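Local coordinates for aeromonas extracellular serine protease (Aeromonas sobria, PDB 3WQB), which preferentially cleaves peptide bonds after paired basic residues, at least one of them lysine, as a calcium-binding serine protease of the furin subfamily that probably acts as a virulence factor, at residues V76-L81 with T117-I122; G134-A139 with M346-S351; K214-G219 with N333-A338; I491-P496 with G545-E550. The protein carries 1 engineered substitution. All coordinates share one frame; numbering follows the deposited sequence.

In the fold
Following the chain from the N terminus, contact 1 closes the first loop, bringing the end of strand 73-77 and the turn after it onto helix 115-124. Contact 2 opens in the loop between that helix and strand 140-144; Ile122 O and Ile135 N, 3.0 Å apart, probably hydrogen bond and join the two contacts. Its partner is the far part of helix 335-352, so it spans a long loop that holds contact 3 entirely, where strand 211-215 runs up to the start of the same helix. Contacts 1 and 3 touch through Val119 and Ala336. Contact 4 closes a later loop of 48 residues in the P-domain, pairing strands 489-494 and 545-553, its centre about 29 Å from that of contact 3.

Contact 1 (V76-L81 with T117-I122); sequences VVDDGL and TSVSGI
Val76 holds CG1 anti to its backbone N (chi1 177°), and Val119 does the same with its own CG1 (chi1 166°), which brings the two methyls together across the contact at 3.9 Å, the two valines passing in opposite senses. The other branch of Val119, CG2, lies anti to the carbonyl carbon and comes within 3.7 Å of Asp78 OD2, so a methyl packs against one carboxylate oxygen. The other oxygen, OD1, accepts the backbone N of Asp79 at 2.7 Å and is hydrogen-bonded to His115 ND1, Asp78 and His115 both being predicted members of the subtilase charge relay.

Ser120 sits between two apolar partners: its OG lies 3.5 Å from Val76 CG2 and 3.4 Å from Leu81 CD1. That hydroxyl is hydrogen-bonded to Gly116 O within its own helix, while the methyls pack against it. Nearer the start of the helix, Thr117 OG1 rests 3.5 Å from Leu81 CA and is hydrogen-bonded to Ala82 N. A water links the segments here, donating to Asp79 OD1 and accepting from Thr117 N, both at 2.9 Å.

All the touching residues are buried. Strand 73-77 lies between strands 140-144 and 173-179 of the parallel sheet; helix 115-124 packs Val119 against Asn175 and Ser177 of strand 173-179 and against Pro340 of helix 335-352.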
loop_
_atom_site.group_PDB
_atom_site.type_symbol
_atom_site.label_atom_id
_atom_site.label_comp_id
_atom_site.label_asym_id
_atom_site.label_seq_id
_atom_site.Cartn_x
_atom_site.Cartn_y
_atom_site.Cartn_z
ATOM N N VAL A 76 -6.188 -9.634 -9.278
ATOM C CA VAL A 76 -6.277 -8.182 -9.303
ATOM C C VAL A 76 -7.514 -7.774 -8.521
ATOM O O VAL A 76 -8.651 -7.945 -8.980
ATOM C CB VAL A 76 -6.295 -7.656 -10.751
ATOM C CG1 VAL A 76 -6.456 -6.158 -10.783
ATOM C CG2 VAL A 76 -5.000 -8.051 -11.452
ATOM N N VAL A 77 -7.281 -7.287 -7.309
ATOM C CA VAL A 77 -8.348 -6.883 -6.399
ATOM C C VAL A 77 -8.481 -5.370 -6.567
ATOM O O VAL A 77 -7.658 -4.596 -6.096
ATOM C CB VAL A 77 -8.026 -7.307 -4.946
ATOM C CG1 VAL A 77 -9.181 -6.970 -4.006
ATOM C CG2 VAL A 77 -7.704 -8.805 -4.889
ATOM N N ASP A 78 -9.500 -4.949 -7.302
ATOM C CA ASP A 78 -9.520 -3.577 -7.797
ATOM C C ASP A 78 -10.952 -3.156 -8.151
ATOM O O ASP A 78 -11.895 -3.653 -7.551
ATOM C CB ASP A 78 -8.548 -3.458 -8.984
ATOM C CG ASP A 78 -7.929 -2.086 -9.112
ATOM O OD1 ASP A 78 -8.643 -1.147 -9.518
ATOM O OD2 ASP A 78 -6.713 -1.945 -8.838
ATOM N N ASP A 79 -11.123 -2.234 -9.100
ATOM C CA ASP A 79 -12.456 -1.713 -9.409
ATOM C C ASP A 79 -13.217 -2.544 -10.440
ATOM O O ASP A 79 -14.381 -2.269 -10.722
ATOM C CB ASP A 79 -12.377 -0.240 -9.836
ATOM C CG ASP A 79 -11.757 -0.047 -11.218
ATOM O OD1 ASP A 79 -11.356 -1.041 -11.868
ATOM O OD2 ASP A 79 -11.699 1.119 -11.674
ATOM N N GLY A 80 -12.570 -3.575 -10.974
ATOM C CA GLY A 80 -13.116 -4.293 -12.117
ATOM C C GLY A 80 -12.026 -4.826 -13.019
ATOM O O GLY A 80 -10.841 -4.552 -12.816
ATOM N N LEU A 81 -12.435 -5.615 -14.005
ATOM C CA LEU A 81 -11.537 -6.123 -15.029
ATOM C C LEU A 81 -12.382 -6.487 -16.231
ATOM O O LEU A 81 -13.276 -7.330 -16.127
ATOM C CB LEU A 81 -10.777 -7.359 -14.522
ATOM C CG LEU A 81 -9.924 -8.155 -15.525
ATOM C CD1 LEU A 81 -8.975 -7.294 -16.344
ATOM C CD2 LEU A 81 -9.165 -9.285 -14.815
ATOM N N THR A 117 -8.590 -2.681 -15.013
ATOM C CA THR A 117 -8.239 -3.137 -16.348
ATOM C C THR A 117 -6.865 -2.597 -16.748
ATOM O O THR A 117 -6.043 -3.315 -17.327
ATOM C CB THR A 117 -9.349 -2.754 -17.339
ATOM O OG1 THR A 117 -10.563 -3.392 -16.923
ATOM C CG2 THR A 117 -9.016 -3.176 -18.766
ATOM N N SER A 118 -6.606 -1.339 -16.402
ATOM C CA SER A 118 -5.290 -0.741 -16.645
ATOM C C SER A 118 -4.185 -1.442 -15.843
ATOM O O SER A 118 -3.119 -1.743 -16.372
ATOM C CB SER A 118 -5.325 0.758 -16.341
ATOM O OG SER A 118 -6.215 1.451 -17.206
ATOM N N VAL A 119 -4.453 -1.688 -14.564
ATOM C CA VAL A 119 -3.564 -2.479 -13.702
ATOM C C VAL A 119 -3.251 -3.839 -14.331
ATOM O O VAL A 119 -2.084 -4.241 -14.431
ATOM C CB VAL A 119 -4.209 -2.658 -12.294
ATOM C CG1 VAL A 119 -3.520 -3.744 -11.473
ATOM C CG2 VAL A 119 -4.188 -1.344 -11.534
ATOM N N SER A 120 -4.305 -4.537 -14.763
ATOM C CA SER A 120 -4.167 -5.872 -15.310
ATOM C C SER A 120 -3.259 -5.933 -16.530
ATOM O O SER A 120 -2.453 -6.855 -16.653
ATOM C CB SER A 120 -5.538 -6.480 -15.620
ATOM O OG SER A 120 -6.276 -6.619 -14.417
ATOM N N GLY A 121 -3.364 -4.938 -17.407
ATOM C CA GLY A 121 -2.538 -4.888 -18.606
ATOM C C GLY A 121 -1.061 -4.689 -18.318
ATOM O O GLY A 121 -0.211 -5.242 -19.013
ATOM N N ILE A 122 -0.748 -3.878 -17.308
ATOM C CA ILE A 122 0.637 -3.701 -16.896
ATOM C C ILE A 122 1.230 -5.068 -16.527
ATOM O O ILE A 122 2.363 -5.388 -16.900
ATOM C CB ILE A 122 0.745 -2.689 -15.745
ATOM C CG1 ILE A 122 0.402 -1.286 -16.258
ATOM C CG2 ILE A 122 2.136 -2.733 -15.095
ATOM C CD1 ILE A 122 0.118 -0.294 -15.148
HETATM O O HOH W 1 -11.354 -1.724 -14.719
#

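Contact 2 (G134-A139 with M346-S351); sequences GIAPRA and MALLMS
Ile135 and Leu348 meet with their side chains nearly perpendicular, Ile135 CG2 coming within 3.9 Å of Leu348 CD1. Leu348 reaches past that methyl to the backbone as well: both methyls of its fork rest against Ile135 O, CD2 at 3.4 Å, and CD2 also lies 3.9 Å from Ala136 CA. CG of Leu348 stands anti to its carbonyl carbon (chi1 -68°), which carries both methyls off the helix toward this carbonyl. The carbonyl itself is not left to the methyls alone, since Ile135 O accepts a bond from His63 NE2.

Beside the leucine, Ala136 points its CB almost straight at Ala347 CB, 3.8 Å away, and Ala347 meets it at a slant. With nothing beyond CB on either residue, loop and helix come close. The closest CA pair of the two segments is Ala136 CA and Leu348 CA, at 5.8 Å. In the subtilisin domain this is where the connection from helix 115-124 to the edge strand 140-144 lies against helix 335-352, the helix whose first turn carries the predicted charge-relay position, Ala336 in this model.

A type I turn from Ala136 to Ala139, closed by Ala139 N to Ala136 O at 3.0 Å, brings a third methyl round to the helix. Ala139 CB approaches Ala347 CB more loosely, at 4.4 Å. Leu348 also touches Val419 of helix 419-426, while Ile135 packs on Leu38 and Leu57.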
loop_
_atom_site.group_PDB
_atom_site.type_symbol
_atom_site.label_atom_id
_atom_site.label_comp_id
_atom_site.label_asym_id
_atom_site.label_seq_id
_atom_site.Cartn_x
_atom_site.Cartn_y
_atom_site.Cartn_z
ATOM N N GLY A 134 2.508 -7.295 -21.697
ATOM C CA GLY A 134 2.602 -7.332 -20.240
ATOM C C GLY A 134 4.030 -7.520 -19.753
ATOM O O GLY A 134 4.898 -8.025 -20.482
ATOM N N ILE A 135 4.279 -7.111 -18.512
ATOM C CA ILE A 135 5.541 -7.428 -17.856
ATOM C C ILE A 135 5.727 -8.949 -17.793
ATOM O O ILE A 135 6.823 -9.462 -18.038
ATOM C CB ILE A 135 5.543 -6.845 -16.444
ATOM C CG1 ILE A 135 5.653 -5.329 -16.502
ATOM C CG2 ILE A 135 6.675 -7.410 -15.588
ATOM C CD1 ILE A 135 5.251 -4.666 -15.190
ATOM N N ALA A 136 4.635 -9.647 -17.471
ATOM C CA ALA A 136 4.603 -11.095 -17.313
ATOM C C ALA A 136 3.453 -11.595 -18.197
ATOM O O ALA A 136 2.387 -11.990 -17.697
ATOM C CB ALA A 136 4.382 -11.459 -15.851
ATOM N N PRO A 137 3.666 -11.588 -19.530
ATOM C CA PRO A 137 2.565 -11.796 -20.468
ATOM C C PRO A 137 2.056 -13.232 -20.552
ATOM O O PRO A 137 1.115 -13.509 -21.305
ATOM C CB PRO A 137 3.151 -11.337 -21.805
ATOM C CG PRO A 137 4.601 -11.600 -21.677
ATOM C CD PRO A 137 4.945 -11.347 -20.226
ATOM N N ARG A 138 2.645 -14.133 -19.780
ATOM C CA ARG A 138 2.112 -15.491 -19.690
ATOM C C ARG A 138 1.470 -15.793 -18.332
ATOM O O ARG A 138 1.002 -16.915 -18.091
ATOM C CB ARG A 138 3.176 -16.529 -20.066
ATOM C CG ARG A 138 3.655 -16.430 -21.517
ATOM C CD ARG A 138 4.577 -17.585 -21.893
ATOM N NE ARG A 138 3.877 -18.862 -21.809
ATOM C CZ ARG A 138 4.460 -20.050 -21.666
ATOM N NH1 ARG A 138 5.780 -20.164 -21.582
ATOM N NH2 ARG A 138 3.708 -21.134 -21.592
ATOM N N ALA A 139 1.438 -14.795 -17.449
ATOM C CA ALA A 139 0.741 -14.950 -16.173
ATOM C C ALA A 139 -0.773 -15.009 -16.406
ATOM O O ALA A 139 -1.270 -14.535 -17.439
ATOM C CB ALA A 139 1.113 -13.821 -15.220
ATOM N N MET A 346 7.445 -9.917 -9.785
ATOM C CA MET A 346 7.295 -11.089 -8.946
ATOM C C MET A 346 6.905 -12.314 -9.776
ATOM O O MET A 346 7.467 -13.397 -9.598
ATOM C CB MET A 346 6.246 -10.814 -7.872
ATOM C CG MET A 346 6.193 -11.846 -6.767
ATOM S SD MET A 346 7.678 -11.864 -5.730
ATOM C CE MET A 346 7.529 -10.389 -4.730
ATOM N N ALA A 347 5.943 -12.145 -10.688
ATOM C CA ALA A 347 5.503 -13.257 -11.527
ATOM C C ALA A 347 6.645 -13.759 -12.414
ATOM O O ALA A 347 6.791 -14.967 -12.629
ATOM C CB ALA A 347 4.311 -12.861 -12.367
ATOM N N LEU A 348 7.477 -12.855 -12.906
ATOM C CA LEU A 348 8.641 -13.259 -13.696
ATOM C C LEU A 348 9.570 -14.141 -12.858
ATOM O O LEU A 348 9.964 -15.238 -13.273
ATOM C CB LEU A 348 9.401 -12.041 -14.241
ATOM C CG LEU A 348 8.656 -11.222 -15.300
ATOM C CD1 LEU A 348 9.504 -10.059 -15.786
ATOM C CD2 LEU A 348 8.248 -12.099 -16.474
ATOM N N LEU A 349 9.896 -13.675 -11.660
ATOM C CA LEU A 349 10.801 -14.416 -10.803
ATOM C C LEU A 349 10.228 -15.771 -10.432
ATOM O O LEU A 349 10.928 -16.781 -10.477
ATOM C CB LEU A 349 11.125 -13.618 -9.543
ATOM C CG LEU A 349 11.839 -12.288 -9.748
ATOM C CD1 LEU A 349 12.130 -11.685 -8.407
ATOM C CD2 LEU A 349 13.100 -12.420 -10.566
ATOM N N MET A 350 8.953 -15.786 -10.059
ATOM C CA MET A 350 8.291 -17.033 -9.710
ATOM C C MET A 350 8.279 -18.012 -10.872
ATOM O O MET A 350 8.434 -19.214 -10.672
ATOM C CB MET A 350 6.866 -16.774 -9.229
ATOM C CG MET A 350 6.783 -16.098 -7.879
ATOM S SD MET A 350 5.068 -15.710 -7.509
ATOM C CE MET A 350 5.220 -15.262 -5.778
ATOM N N SER A 351 8.095 -17.517 -12.089
ATOM C CA SER A 351 8.054 -18.418 -13.242
ATOM C C SER A 351 9.421 -19.030 -13.533
ATOM O O SER A 351 9.496 -20.175 -13.981
ATOM C CB SER A 351 7.474 -17.738 -14.482
ATOM O OG SER A 351 8.352 -16.779 -15.055
#

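Contact 3 (K214-G219 with N333-A338); sequences KAAGNG and NGTASA. Engineered in segment 333-338: Ala336 (natural residue Ser).
Thr335 and Asn218 carry the polar part of this contact. Asn218 OD1 takes two donors from the one residue: Thr335 N at 2.9 Å, nearly straight (174°) and on a lone pair in the amide plane, and Thr335 OG1, also at 2.9 Å but from above that plane. The threonine hydroxyl accepts Gly217 N at 3.1 Å, a more bent bond, while donating to Asn218, so two bonds hold it to the loop. With OG1 between its backbone N and carbonyl carbon (chi1 55°), the hydroxyl faces the loop. Asn218 ND2 is engaged by the backbone of another protein bound here.

The van der Waals contacts are few. Ala215 CB packs on Thr335 OG1 at 3.5 Å, and Ala216 CB faces Thr335 CG2 at 4.3 Å. Gly334, at the N-cap, runs past the Asn218 amide, its CA 3.7 Å from Asn218 OD1.

Ala336, the residue after Thr335, is engineered: it replaces the serine predicted to complete the charge relay and lies beside His115. An asparagine on the loop after a central strand, facing the serine at the helix start, is the layout of the subtilase active site, where that asparagine contributes to the oxyanion hole; Asn218 is probably its counterpart.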
loop_
_atom_site.group_PDB
_atom_site.type_symbol
_atom_site.label_atom_id
_atom_site.label_comp_id
_atom_site.label_asym_id
_atom_site.label_seq_id
_atom_site.Cartn_x
_atom_site.Cartn_y
_atom_site.Cartn_z
ATOM N N LYS A 214 1.291 -4.118 -2.529
ATOM C CA LYS A 214 0.440 -3.090 -1.968
ATOM C C LYS A 214 0.909 -1.678 -2.323
ATOM O O LYS A 214 2.077 -1.336 -2.124
ATOM C CB LYS A 214 0.408 -3.268 -0.445
ATOM C CG LYS A 214 -0.472 -2.288 0.324
ATOM C CD LYS A 214 -1.949 -2.421 -0.056
ATOM C CE LYS A 214 -2.839 -1.741 0.959
ATOM N NZ LYS A 214 -2.647 -0.255 0.964
ATOM N N ALA A 215 -0.003 -0.859 -2.851
ATOM C CA ALA A 215 0.303 0.533 -3.184
ATOM C C ALA A 215 0.586 1.351 -1.928
ATOM O O ALA A 215 -0.164 1.274 -0.949
ATOM C CB ALA A 215 -0.853 1.139 -3.945
ATOM N N ALA A 216 1.659 2.145 -1.955
ATOM C CA ALA A 216 1.973 3.010 -0.817
ATOM C C ALA A 216 0.995 4.158 -0.616
ATOM O O ALA A 216 0.884 4.683 0.487
ATOM C CB ALA A 216 3.362 3.567 -0.959
ATOM N N GLY A 217 0.305 4.555 -1.685
ATOM C CA GLY A 217 -0.471 5.804 -1.690
ATOM C C GLY A 217 0.157 6.873 -2.565
ATOM O O GLY A 217 1.353 6.810 -2.886
ATOM N N ASN A 218 -0.665 7.854 -2.929
ATOM C CA ASN A 218 -0.281 8.970 -3.787
ATOM C C ASN A 218 -0.410 10.285 -3.044
ATOM O O ASN A 218 -0.858 11.279 -3.623
ATOM C CB ASN A 218 -1.189 9.024 -5.022
ATOM C CG ASN A 218 -1.128 7.765 -5.847
ATOM O OD1 ASN A 218 -0.137 7.026 -5.823
ATOM N ND2 ASN A 218 -2.179 7.527 -6.604
ATOM N N GLY A 219 0.001 10.292 -1.779
ATOM C CA GLY A 219 -0.243 11.437 -0.912
ATOM C C GLY A 219 0.964 12.256 -0.526
ATOM O O GLY A 219 0.948 12.886 0.538
ATOM N N ASN A 333 -1.368 5.544 -13.993
ATOM C CA ASN A 333 -0.253 6.035 -13.195
ATOM C C ASN A 333 -0.407 5.618 -11.733
ATOM O O ASN A 333 -1.176 4.714 -11.410
ATOM C CB ASN A 333 -0.156 7.561 -13.319
ATOM C CG ASN A 333 -1.319 8.269 -12.661
ATOM O OD1 ASN A 333 -2.290 7.631 -12.250
ATOM N ND2 ASN A 333 -1.223 9.592 -12.539
ATOM N N GLY A 334 0.345 6.268 -10.855
ATOM C CA GLY A 334 0.159 6.112 -9.427
ATOM C C GLY A 334 0.948 4.979 -8.811
ATOM O O GLY A 334 1.593 4.178 -9.502
ATOM N N THR A 335 0.902 4.924 -7.488
ATOM C CA THR A 335 1.368 3.721 -6.826
ATOM C C THR A 335 0.494 2.540 -7.254
ATOM O O THR A 335 0.919 1.388 -7.134
ATOM C CB THR A 335 1.497 3.882 -5.302
ATOM O OG1 THR A 335 0.257 4.337 -4.742
ATOM C CG2 THR A 335 2.624 4.840 -4.959
ATOM N N ALA A 336 -0.693 2.818 -7.803
ATOM C CA ALA A 336 -1.507 1.747 -8.419
ATOM C C ALA A 336 -0.900 1.162 -9.679
ATOM O O ALA A 336 -1.374 0.126 -10.143
ATOM C CB ALA A 336 -2.889 2.205 -8.748
ATOM N N SER A 337 0.098 1.838 -10.251
ATOM C CA SER A 337 0.888 1.307 -11.367
ATOM C C SER A 337 2.199 0.687 -10.894
ATOM O O SER A 337 2.674 -0.281 -11.473
ATOM C CB SER A 337 1.160 2.414 -12.384
ATOM O OG SER A 337 -0.026 2.723 -13.097
ATOM N N ALA A 338 2.784 1.248 -9.837
ATOM C CA ALA A 338 3.964 0.647 -9.221
ATOM C C ALA A 338 3.646 -0.755 -8.700
ATOM O O ALA A 338 4.481 -1.662 -8.768
ATOM C CB ALA A 338 4.479 1.523 -8.112
#

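Contact 4 (I491-P496 with G545-E550); sequences IELVSP and GTWRLE
Trp547 takes Ser495 and Pro496 over the same face of its indole. Pro496 CD stands 3.4 Å from the centroid of the five-membered ring, 16° off the normal, while Ser495 CB sits above the six-membered ring at 3.9 Å; both are CH-pi contacts. Leu493 CD2 approaches the same ring obliquely, 3.9 Å from CE3. Along the same side of the sheet, Ile491 CG2 meets Leu549 CD1 at 3.8 Å.

On the other side, Val494 and Arg548 run alongside each other, with Val494 CG2 over one face of the guanidinium. The arginine chain bends at its third torsion (chi3 73°) and turns its NE and NH2 side-on to Glu550, both to OE2 and nearly in the guanidinium plane; the NE bond, a salt bridge, is 2.9 Å long.

The backbones beneath form an antiparallel ladder, the strand axes at 169° and 4.7 Å apart. Glu492 with Glu550 and Val494 with Arg548 are hydrogen-bonded pairs, Leu493 with Leu549 a non-hydrogen-bonded one. These are the two central strands of a four-stranded sheet in the P-domain, strands 460-466 and 500-502 flanking them.

Glu492 OE2 and Glu550 OE1 are 4.4 Å apart, and a water donates to both. Arg500 bridges the pair further, its NE to Glu492 and its NH2 to Glu550, which probably offsets their mutual repulsion. Trp547 is fixed by NE1 bonding to Ala543 O and by Phe538, edge-to-face; strands 471-482 and 583-595 supply Val475 and Leu590 against it, and Trp588 against Leu493 and Leu549.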
loop_
_atom_site.group_PDB
_atom_site.type_symbol
_atom_site.label_atom_id
_atom_site.label_comp_id
_atom_site.label_asym_id
_atom_site.label_seq_id
_atom_site.Cartn_x
_atom_site.Cartn_y
_atom_site.Cartn_z
ATOM N N ILE A 491 8.744 10.344 14.966
ATOM C CA ILE A 491 8.922 9.056 15.645
ATOM C C ILE A 491 10.005 8.259 14.929
ATOM O O ILE A 491 9.909 8.006 13.724
ATOM C CB ILE A 491 7.591 8.272 15.700
ATOM C CG1 ILE A 491 6.497 9.124 16.355
ATOM C CG2 ILE A 491 7.767 6.914 16.404
ATOM C CD1 ILE A 491 5.127 8.435 16.452
ATOM N N GLU A 492 11.032 7.874 15.680
ATOM C CA GLU A 492 12.217 7.219 15.133
ATOM C C GLU A 492 12.592 6.005 15.976
ATOM O O GLU A 492 12.356 5.979 17.179
ATOM C CB GLU A 492 13.364 8.231 15.103
ATOM C CG GLU A 492 14.553 7.903 14.208
ATOM C CD GLU A 492 15.426 9.127 13.884
ATOM O OE1 GLU A 492 16.469 8.939 13.215
ATOM O OE2 GLU A 492 15.081 10.275 14.271
ATOM N N LEU A 493 13.180 5.007 15.330
ATOM C CA LEU A 493 13.606 3.779 15.993
ATOM C C LEU A 493 15.093 3.548 15.752
ATOM O O LEU A 493 15.585 3.755 14.635
ATOM C CB LEU A 493 12.801 2.592 15.478
ATOM C CG LEU A 493 12.999 1.235 16.163
ATOM C CD1 LEU A 493 12.525 1.273 17.610
ATOM C CD2 LEU A 493 12.291 0.124 15.397
ATOM N N VAL A 494 15.805 3.128 16.803
ATOM C CA VAL A 494 17.247 2.893 16.740
ATOM C C VAL A 494 17.545 1.431 17.095
ATOM O O VAL A 494 17.063 0.919 18.110
ATOM C CB VAL A 494 18.021 3.840 17.705
ATOM C CG1 VAL A 494 19.528 3.744 17.477
ATOM C CG2 VAL A 494 17.566 5.306 17.571
ATOM N N SER A 495 18.322 0.757 16.254
ATOM C CA SER A 495 18.666 -0.650 16.475
ATOM C C SER A 495 19.901 -0.792 17.372
ATOM O O SER A 495 20.602 0.192 17.621
ATOM C CB SER A 495 18.918 -1.338 15.128
ATOM O OG SER A 495 20.165 -0.941 14.575
ATOM N N PRO A 496 20.190 -2.018 17.835
ATOM C CA PRO A 496 21.402 -2.250 18.631
ATOM C C PRO A 496 22.688 -1.784 17.935
ATOM O O PRO A 496 23.631 -1.362 18.611
ATOM C CB PRO A 496 21.400 -3.775 18.840
ATOM C CG PRO A 496 19.951 -4.136 18.807
ATOM C CD PRO A 496 19.331 -3.215 17.778
ATOM N N GLY A 545 20.158 -7.078 21.428
ATOM C CA GLY A 545 20.578 -5.845 22.064
ATOM C C GLY A 545 19.429 -4.885 22.240
ATOM O O GLY A 545 18.255 -5.262 22.139
ATOM N N THR A 546 19.773 -3.631 22.500
ATOM C CA THR A 546 18.776 -2.634 22.830
ATOM C C THR A 546 18.246 -1.891 21.610
ATOM O O THR A 546 19.015 -1.480 20.729
ATOM C CB THR A 546 19.301 -1.617 23.862
ATOM O OG1 THR A 546 20.582 -1.120 23.454
ATOM C CG2 THR A 546 19.449 -2.255 25.249
ATOM N N TRP A 547 16.927 -1.755 21.576
ATOM C CA TRP A 547 16.205 -0.975 20.575
ATOM C C TRP A 547 15.557 0.223 21.256
ATOM O O TRP A 547 14.955 0.088 22.324
ATOM C CB TRP A 547 15.121 -1.838 19.944
ATOM C CG TRP A 547 15.629 -2.960 19.092
ATOM C CD1 TRP A 547 16.129 -4.157 19.514
ATOM C CD2 TRP A 547 15.630 -2.999 17.665
ATOM N NE1 TRP A 547 16.473 -4.935 18.428
ATOM C CE2 TRP A 547 16.168 -4.246 17.280
ATOM C CE3 TRP A 547 15.232 -2.088 16.669
ATOM C CZ2 TRP A 547 16.332 -4.605 15.935
ATOM C CZ3 TRP A 547 15.397 -2.442 15.337
ATOM C CH2 TRP A 547 15.935 -3.696 14.984
ATOM N N ARG A 548 15.681 1.399 20.654
ATOM C CA ARG A 548 15.185 2.618 21.278
ATOM C C ARG A 548 14.176 3.355 20.406
ATOM O O ARG A 548 14.437 3.624 19.233
ATOM C CB ARG A 548 16.356 3.544 21.632
ATOM C CG ARG A 548 15.955 4.856 22.293
ATOM C CD ARG A 548 17.160 5.663 22.728
ATOM N NE ARG A 548 17.892 6.270 21.616
ATOM C CZ ARG A 548 19.091 5.872 21.190
ATOM N NH1 ARG A 548 19.693 4.834 21.765
ATOM N NH2 ARG A 548 19.683 6.495 20.175
ATOM N N LEU A 549 13.021 3.660 20.982
ATOM C CA LEU A 549 12.042 4.521 20.330
ATOM C C LEU A 549 12.269 5.959 20.761
ATOM O O LEU A 549 12.486 6.234 21.944
ATOM C CB LEU A 549 10.625 4.099 20.710
ATOM C CG LEU A 549 9.504 4.794 19.935
ATOM C CD1 LEU A 549 9.394 4.227 18.521
ATOM C CD2 LEU A 549 8.194 4.651 20.677
ATOM N N GLU A 550 12.214 6.873 19.798
ATOM C CA GLU A 550 12.408 8.288 20.070
ATOM C C GLU A 550 11.219 9.050 19.523
ATOM O O GLU A 550 10.829 8.831 18.381
ATOM C CB GLU A 550 13.698 8.787 19.404
ATOM C CG GLU A 550 14.962 8.258 20.039
ATOM C CD GLU A 550 16.232 8.861 19.470
ATOM O OE1 GLU A 550 16.178 9.626 18.477
ATOM O OE2 GLU A 550 17.303 8.579 20.039
HETATM O O HOH W 2 14.588 11.094 16.845
#